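Local structure of oxalate--CoA ligase (5IE2) at residues V341-A346 with G367-K372; T109-N114 with T130-D135. The protein is a CoA ligase of the ANL superfamily and binds ATP in a pocket lined by residues of its N- and C-terminal parts. All blocks are in the same frame, centred on the assembly; numbering follows the deposited sequence.

Interaction 1: residues V341-A346 with G367-K372; sequences VGQEMA and GPNVTK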
loop_
_atom_site.group_PDB
_atom_site.type_symbol
_atom_site.label_atom_id
_atom_site.label_comp_id
_atom_site.label_asym_id
_atom_site.label_seq_id
_atom_site.Cartn_x
_atom_site.Cartn_y
_atom_site.Cartn_z
ATOM N N VAL A 341 -9.606 -9.142 -9.483
ATOM C CA VAL A 341 -10.190 -9.887 -8.363
ATOM C C VAL A 341 -11.442 -9.131 -7.897
ATOM O O VAL A 341 -11.325 -8.038 -7.385
ATOM C CB VAL A 341 -9.196 -10.042 -7.186
ATOM C CG1 VAL A 341 -9.842 -10.830 -5.958
ATOM C CG2 VAL A 341 -7.921 -10.742 -7.642
ATOM N N GLY A 342 -12.624 -9.721 -8.098
ATOM C CA GLY A 342 -13.851 -9.179 -7.537
ATOM C C GLY A 342 -14.324 -7.857 -8.136
ATOM O O GLY A 342 -15.092 -7.154 -7.515
ATOM N N GLN A 343 -13.827 -7.516 -9.324
ATOM C CA GLN A 343 -14.197 -6.295 -10.007
ATOM C C GLN A 343 -13.975 -6.462 -11.472
ATOM O O GLN A 343 -13.254 -7.365 -11.899
ATOM C CB GLN A 343 -13.406 -5.104 -9.496
ATOM C CG GLN A 343 -11.864 -5.304 -9.683
ATOM C CD GLN A 343 -11.071 -4.470 -8.668
ATOM O OE1 GLN A 343 -10.805 -3.294 -8.904
ATOM N NE2 GLN A 343 -10.720 -5.077 -7.526
ATOM N N GLU A 344 -14.635 -5.610 -12.262
ATOM C CA GLU A 344 -14.425 -5.582 -13.690
ATOM C C GLU A 344 -13.231 -4.767 -14.075
ATOM O O GLU A 344 -12.920 -3.759 -13.448
ATOM C CB GLU A 344 -15.656 -4.992 -14.388
ATOM C CG GLU A 344 -16.896 -5.820 -14.169
ATOM C CD GLU A 344 -18.112 -5.173 -14.817
ATOM O OE1 GLU A 344 -18.245 -5.333 -16.031
ATOM O OE2 GLU A 344 -18.897 -4.535 -14.094
ATOM N N MET A 345 -12.598 -5.185 -15.150
ATOM C CA MET A 345 -11.433 -4.467 -15.633
ATOM C C MET A 345 -11.412 -4.559 -17.162
ATOM O O MET A 345 -11.710 -5.617 -17.746
ATOM C CB MET A 345 -10.163 -5.077 -15.042
ATOM C CG MET A 345 -8.947 -4.323 -15.442
ATOM S SD MET A 345 -7.493 -5.135 -14.683
ATOM C CE MET A 345 -8.005 -5.185 -12.907
ATOM N N ALA A 346 -11.061 -3.468 -17.827
ATOM C CA ALA A 346 -11.069 -3.458 -19.281
ATOM C C ALA A 346 -9.938 -2.582 -19.783
ATOM O O ALA A 346 -9.498 -1.707 -19.071
ATOM C CB ALA A 346 -12.361 -2.948 -19.760
ATOM N N GLY A 367 -16.155 -1.495 -9.770
ATOM C CA GLY A 367 -16.479 -2.442 -8.698
ATOM C C GLY A 367 -16.779 -1.764 -7.384
ATOM O O GLY A 367 -16.540 -0.569 -7.224
ATOM N N PRO A 368 -17.289 -2.528 -6.391
ATOM C CA PRO A 368 -17.697 -1.886 -5.151
ATOM C C PRO A 368 -16.517 -1.456 -4.259
ATOM O O PRO A 368 -16.743 -0.789 -3.259
ATOM C CB PRO A 368 -18.544 -2.965 -4.441
ATOM C CG PRO A 368 -18.027 -4.281 -4.974
ATOM C CD PRO A 368 -17.653 -3.944 -6.448
ATOM N N ASN A 369 -15.293 -1.805 -4.643
ATOM C CA ASN A 369 -14.084 -1.343 -3.936
ATOM C C ASN A 369 -13.642 0.043 -4.386
ATOM O O ASN A 369 -12.743 0.641 -3.801
ATOM C CB ASN A 369 -12.931 -2.359 -4.205
ATOM C CG ASN A 369 -12.713 -2.573 -5.714
ATOM O OD1 ASN A 369 -13.612 -3.060 -6.435
ATOM N ND2 ASN A 369 -11.553 -2.170 -6.212
ATOM N N VAL A 370 -14.220 0.523 -5.501
ATOM C CA VAL A 370 -13.727 1.762 -6.100
ATOM C C VAL A 370 -14.369 2.984 -5.452
ATOM O O VAL A 370 -15.580 2.989 -5.168
ATOM C CB VAL A 370 -13.997 1.753 -7.630
ATOM C CG1 VAL A 370 -13.453 3.001 -8.303
ATOM C CG2 VAL A 370 -13.380 0.458 -8.246
ATOM N N THR A 371 -13.565 4.008 -5.205
ATOM C CA THR A 371 -14.098 5.256 -4.664
ATOM C C THR A 371 -15.258 5.787 -5.519
ATOM O O THR A 371 -15.284 5.597 -6.740
ATOM C CB THR A 371 -13.009 6.345 -4.533
ATOM O OG1 THR A 371 -13.559 7.499 -3.899
ATOM C CG2 THR A 371 -12.407 6.767 -5.887
ATOM N N LYS A 372 -16.212 6.453 -4.865
ATOM C CA LYS A 372 -17.293 7.100 -5.613
ATOM C C LYS A 372 -16.800 8.360 -6.317
ATOM O O LYS A 372 -17.426 8.860 -7.261
ATOM C CB LYS A 372 -18.434 7.480 -4.658
ATOM C CG LYS A 372 -19.130 6.262 -4.103
ATOM C CD LYS A 372 -19.733 5.478 -5.315
ATOM C CE LYS A 372 -20.571 4.353 -4.828
ATOM N NZ LYS A 372 -21.224 3.666 -5.944
HETATM O O HOH W 1 -14.721 -5.301 -5.552
#

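Interaction 2: residues T109-N114 with T130-D135; sequences TSKEGN and TATLLD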
loop_
_atom_site.group_PDB
_atom_site.type_symbol
_atom_site.label_atom_id
_atom_site.label_comp_id
_atom_site.label_asym_id
_atom_site.label_seq_id
_atom_site.Cartn_x
_atom_site.Cartn_y
_atom_site.Cartn_z
ATOM N N THR A 109 -3.259 10.888 18.748
ATOM C CA THR A 109 -1.863 10.477 18.731
ATOM C C THR A 109 -1.608 9.546 19.903
ATOM O O THR A 109 -2.482 9.374 20.759
ATOM C CB THR A 109 -0.849 11.688 18.875
ATOM O OG1 THR A 109 -0.921 12.175 20.217
ATOM C CG2 THR A 109 -1.153 12.869 17.927
ATOM N N SER A 110 -0.392 9.002 19.975
ATOM C CA SER A 110 0.040 8.296 21.157
ATOM C C SER A 110 0.227 9.277 22.301
ATOM O O SER A 110 0.192 10.493 22.130
ATOM C CB SER A 110 1.370 7.545 20.931
ATOM O OG SER A 110 2.416 8.516 20.843
ATOM N N LYS A 111 0.466 8.710 23.482
ATOM C CA LYS A 111 0.726 9.535 24.655
ATOM C C LYS A 111 2.023 10.305 24.484
ATOM O O LYS A 111 2.165 11.402 25.054
ATOM C CB LYS A 111 0.857 8.653 25.912
ATOM C CG LYS A 111 0.916 9.490 27.163
ATOM C CD LYS A 111 1.142 8.670 28.424
ATOM C CE LYS A 111 0.875 9.569 29.648
ATOM N NZ LYS A 111 -0.460 10.254 29.495
ATOM N N GLU A 112 2.972 9.766 23.706
ATOM C CA GLU A 112 4.246 10.515 23.498
ATOM C C GLU A 112 3.984 11.746 22.608
ATOM O O GLU A 112 4.646 12.809 22.697
ATOM C CB GLU A 112 5.330 9.639 22.863
ATOM C CG GLU A 112 5.830 8.468 23.670
ATOM C CD GLU A 112 4.962 7.189 23.580
ATOM O OE1 GLU A 112 3.916 7.169 22.891
ATOM O OE2 GLU A 112 5.366 6.168 24.184
ATOM N N GLY A 113 2.990 11.630 21.743
ATOM C CA GLY A 113 2.604 12.783 20.947
ATOM C C GLY A 113 3.357 12.939 19.622
ATOM O O GLY A 113 4.152 12.086 19.214
ATOM N N ASN A 114 3.054 14.030 18.946
ATOM C CA ASN A 114 3.680 14.395 17.683
ATOM C C ASN A 114 3.682 15.913 17.618
ATOM O O ASN A 114 2.628 16.560 17.443
ATOM C CB ASN A 114 2.932 13.772 16.499
ATOM C CG ASN A 114 3.614 14.078 15.163
ATOM O OD1 ASN A 114 3.731 15.228 14.779
ATOM N ND2 ASN A 114 4.055 13.053 14.468
ATOM N N THR A 130 -4.943 11.862 23.262
ATOM C CA THR A 130 -3.947 10.821 23.177
ATOM C C THR A 130 -4.585 9.482 23.531
ATOM O O THR A 130 -5.601 9.424 24.232
ATOM C CB THR A 130 -2.759 11.055 24.107
ATOM O OG1 THR A 130 -3.183 10.988 25.482
ATOM C CG2 THR A 130 -2.097 12.398 23.823
ATOM N N ALA A 131 -3.979 8.426 23.024
ATOM C CA ALA A 131 -4.458 7.056 23.223
ATOM C C ALA A 131 -3.332 6.157 23.705
ATOM O O ALA A 131 -2.241 6.126 23.097
ATOM C CB ALA A 131 -5.075 6.516 21.870
ATOM N N THR A 132 -3.590 5.376 24.771
ATOM C CA THR A 132 -2.573 4.488 25.336
ATOM C C THR A 132 -3.152 3.148 25.794
ATOM O O THR A 132 -4.131 3.143 26.516
ATOM C CB THR A 132 -1.885 5.088 26.582
ATOM O OG1 THR A 132 -1.532 6.437 26.306
ATOM C CG2 THR A 132 -0.649 4.286 26.908
ATOM N N LEU A 133 -2.568 2.039 25.363
ATOM C CA LEU A 133 -2.947 0.708 25.864
ATOM C C LEU A 133 -1.999 0.288 26.955
ATOM O O LEU A 133 -0.787 0.243 26.743
ATOM C CB LEU A 133 -2.926 -0.347 24.756
ATOM C CG LEU A 133 -3.518 -1.727 25.142
ATOM C CD1 LEU A 133 -5.022 -1.649 25.389
ATOM C CD2 LEU A 133 -3.248 -2.771 24.010
ATOM N N LEU A 134 -2.535 -0.054 28.121
ATOM C CA LEU A 134 -1.669 -0.329 29.262
ATOM C C LEU A 134 -1.366 -1.814 29.480
ATOM O O LEU A 134 -0.205 -2.256 29.377
ATOM C CB LEU A 134 -2.296 0.280 30.517
ATOM C CG LEU A 134 -2.226 1.808 30.488
ATOM C CD1 LEU A 134 -2.924 2.379 31.692
ATOM C CD2 LEU A 134 -0.775 2.263 30.442
ATOM N N ASP A 135 -2.374 -2.560 29.881
ATOM C CA ASP A 135 -2.207 -3.968 30.216
ATOM C C ASP A 135 -3.522 -4.641 29.864
ATOM O O ASP A 135 -4.498 -3.969 29.523
ATOM C CB ASP A 135 -1.888 -4.162 31.692
ATOM C CG ASP A 135 -2.991 -3.634 32.603
ATOM O OD1 ASP A 135 -2.894 -2.470 33.017
ATOM O OD2 ASP A 135 -3.974 -4.350 32.908
HETATM O O HOH W 2 0.281 5.880 23.827
#

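Interaction 1: residues V341-A346 with G367-K372
Two loops meet here at one end of the small antiparallel sheet of an ANL-family enzyme. Residues 341-343 lead into strand 344-348. G367-V370 form a type I beta turn just after strand 361-366, the antiparallel partner of that strand. The turn is closed by V370 N bonding to G367 O.

The contact rests on two side-chain amides, those of Q343 and N369. Both have CG in the crowded position between the backbone N and the carbonyl carbon (chi1 59° and 54°). The Q343 chain then runs extended, and the two side chains cross at about a right angle. Their amide planes are turned 59° apart. N369 ND2 donates to Q343 OE1 at 3.0 Å. Q343 OE1 lies close to the N369 amide plane, but N369 ND2 sits above the Q343 carbonyl plane, not on a lone pair. Q343 NE2 also lies near N369 ND2; both are donors and do not bond to each other.

Each amide nitrogen has a second acceptor. Q343 NE2 gives a nearly straight bond to V341 O, 3.0 Å away, and another to L320 O. N369 ND2 also donates to A317 O. These bonds fix the rotation of both amides and tie the two loops to strand 319-323 and the loop before it.

Next to the amide pair the backbones come close. Q343 CB sits 4.1 Å from G367 CA, where the glycine has no side chain to collide with it. P368 CD lies at the exposed edge, near G342 O. Here a water completes the bridge: it donates to G342 O and to N369 OD1, 2.7 Å from each.

Interaction 2: residues T109-N114 with T130-D135
Strands 104-110 and 127-132 run parallel as neighbours in a beta-alpha-beta unit, and this contact lies towards the C-terminal ends of the pair. The backbone bond comes first. A131 N donates to T109 O at 2.9 Å, nearly along the C=O axis. T130 CA makes a CA-H...O contact with T109 O at 3.2 Å.

Side-chain packing follows. T109 and T130 point to the same face of the sheet and cross obliquely. In both, CG2 is anti to the carbonyl carbon and OG1 sits in the crowded position. The T130 methyl CG2 lies 3.8 Å from T109 OG1 and also touches S110 O. K111 has CG anti to its backbone N (chi1 -171°), and its aliphatic chain crosses T132 obliquely. K111 CB is 3.3 Å from T132 OG1.

The polar bonds of the turn hold the strand end in shape. T109 OG1 donates to S110 O in the carbonyl plane, on a lone pair. S110 OG donates to E112 OE1, which receives it on the anti lone pair, away from the other carboxylate oxygen. S110 OG also accepts from G113 N in an ST motif.

A water joins the two segments where the strands part. The water accepts from K111 N and donates to A131 O, 2.6 Å from it. It is also hydrogen-bonded to T132 OG1.

Around the contact, N114 is the N-cap of helix 115-123, with OD1 accepting from A117 N. That helix makes the crossover between the two strands. T109 OG1 is also bonded to H128 NE2. On its other edge strand 127-132 pairs with the antiparallel strand 141-142. Helix 67-78 packs against A131, T132 and L133 through M72, E68, V67 and I71.

Both contacts belong to the AMP-binding part of the enzyme. Interaction 2 joins two strands of one sheet, while interaction 1 joins loops beside another. Both segments of interaction 2 come earlier in the chain than those of interaction 1. Their centres are 37 Å apart, their nearest atoms about 25 Å apart, and they do not touch. Interaction 1 lies towards the ATP site. The Q343 side chain is about 11 Å from the bound ATP, and the N369 side chain about 14 Å from the magnesium ion, too far for direct contact. Interaction 2 lies farther from the chain centre, at about 25 Å against 17 Å. The direct bond is amide to amide in interaction 1 and backbone to backbone in interaction 2.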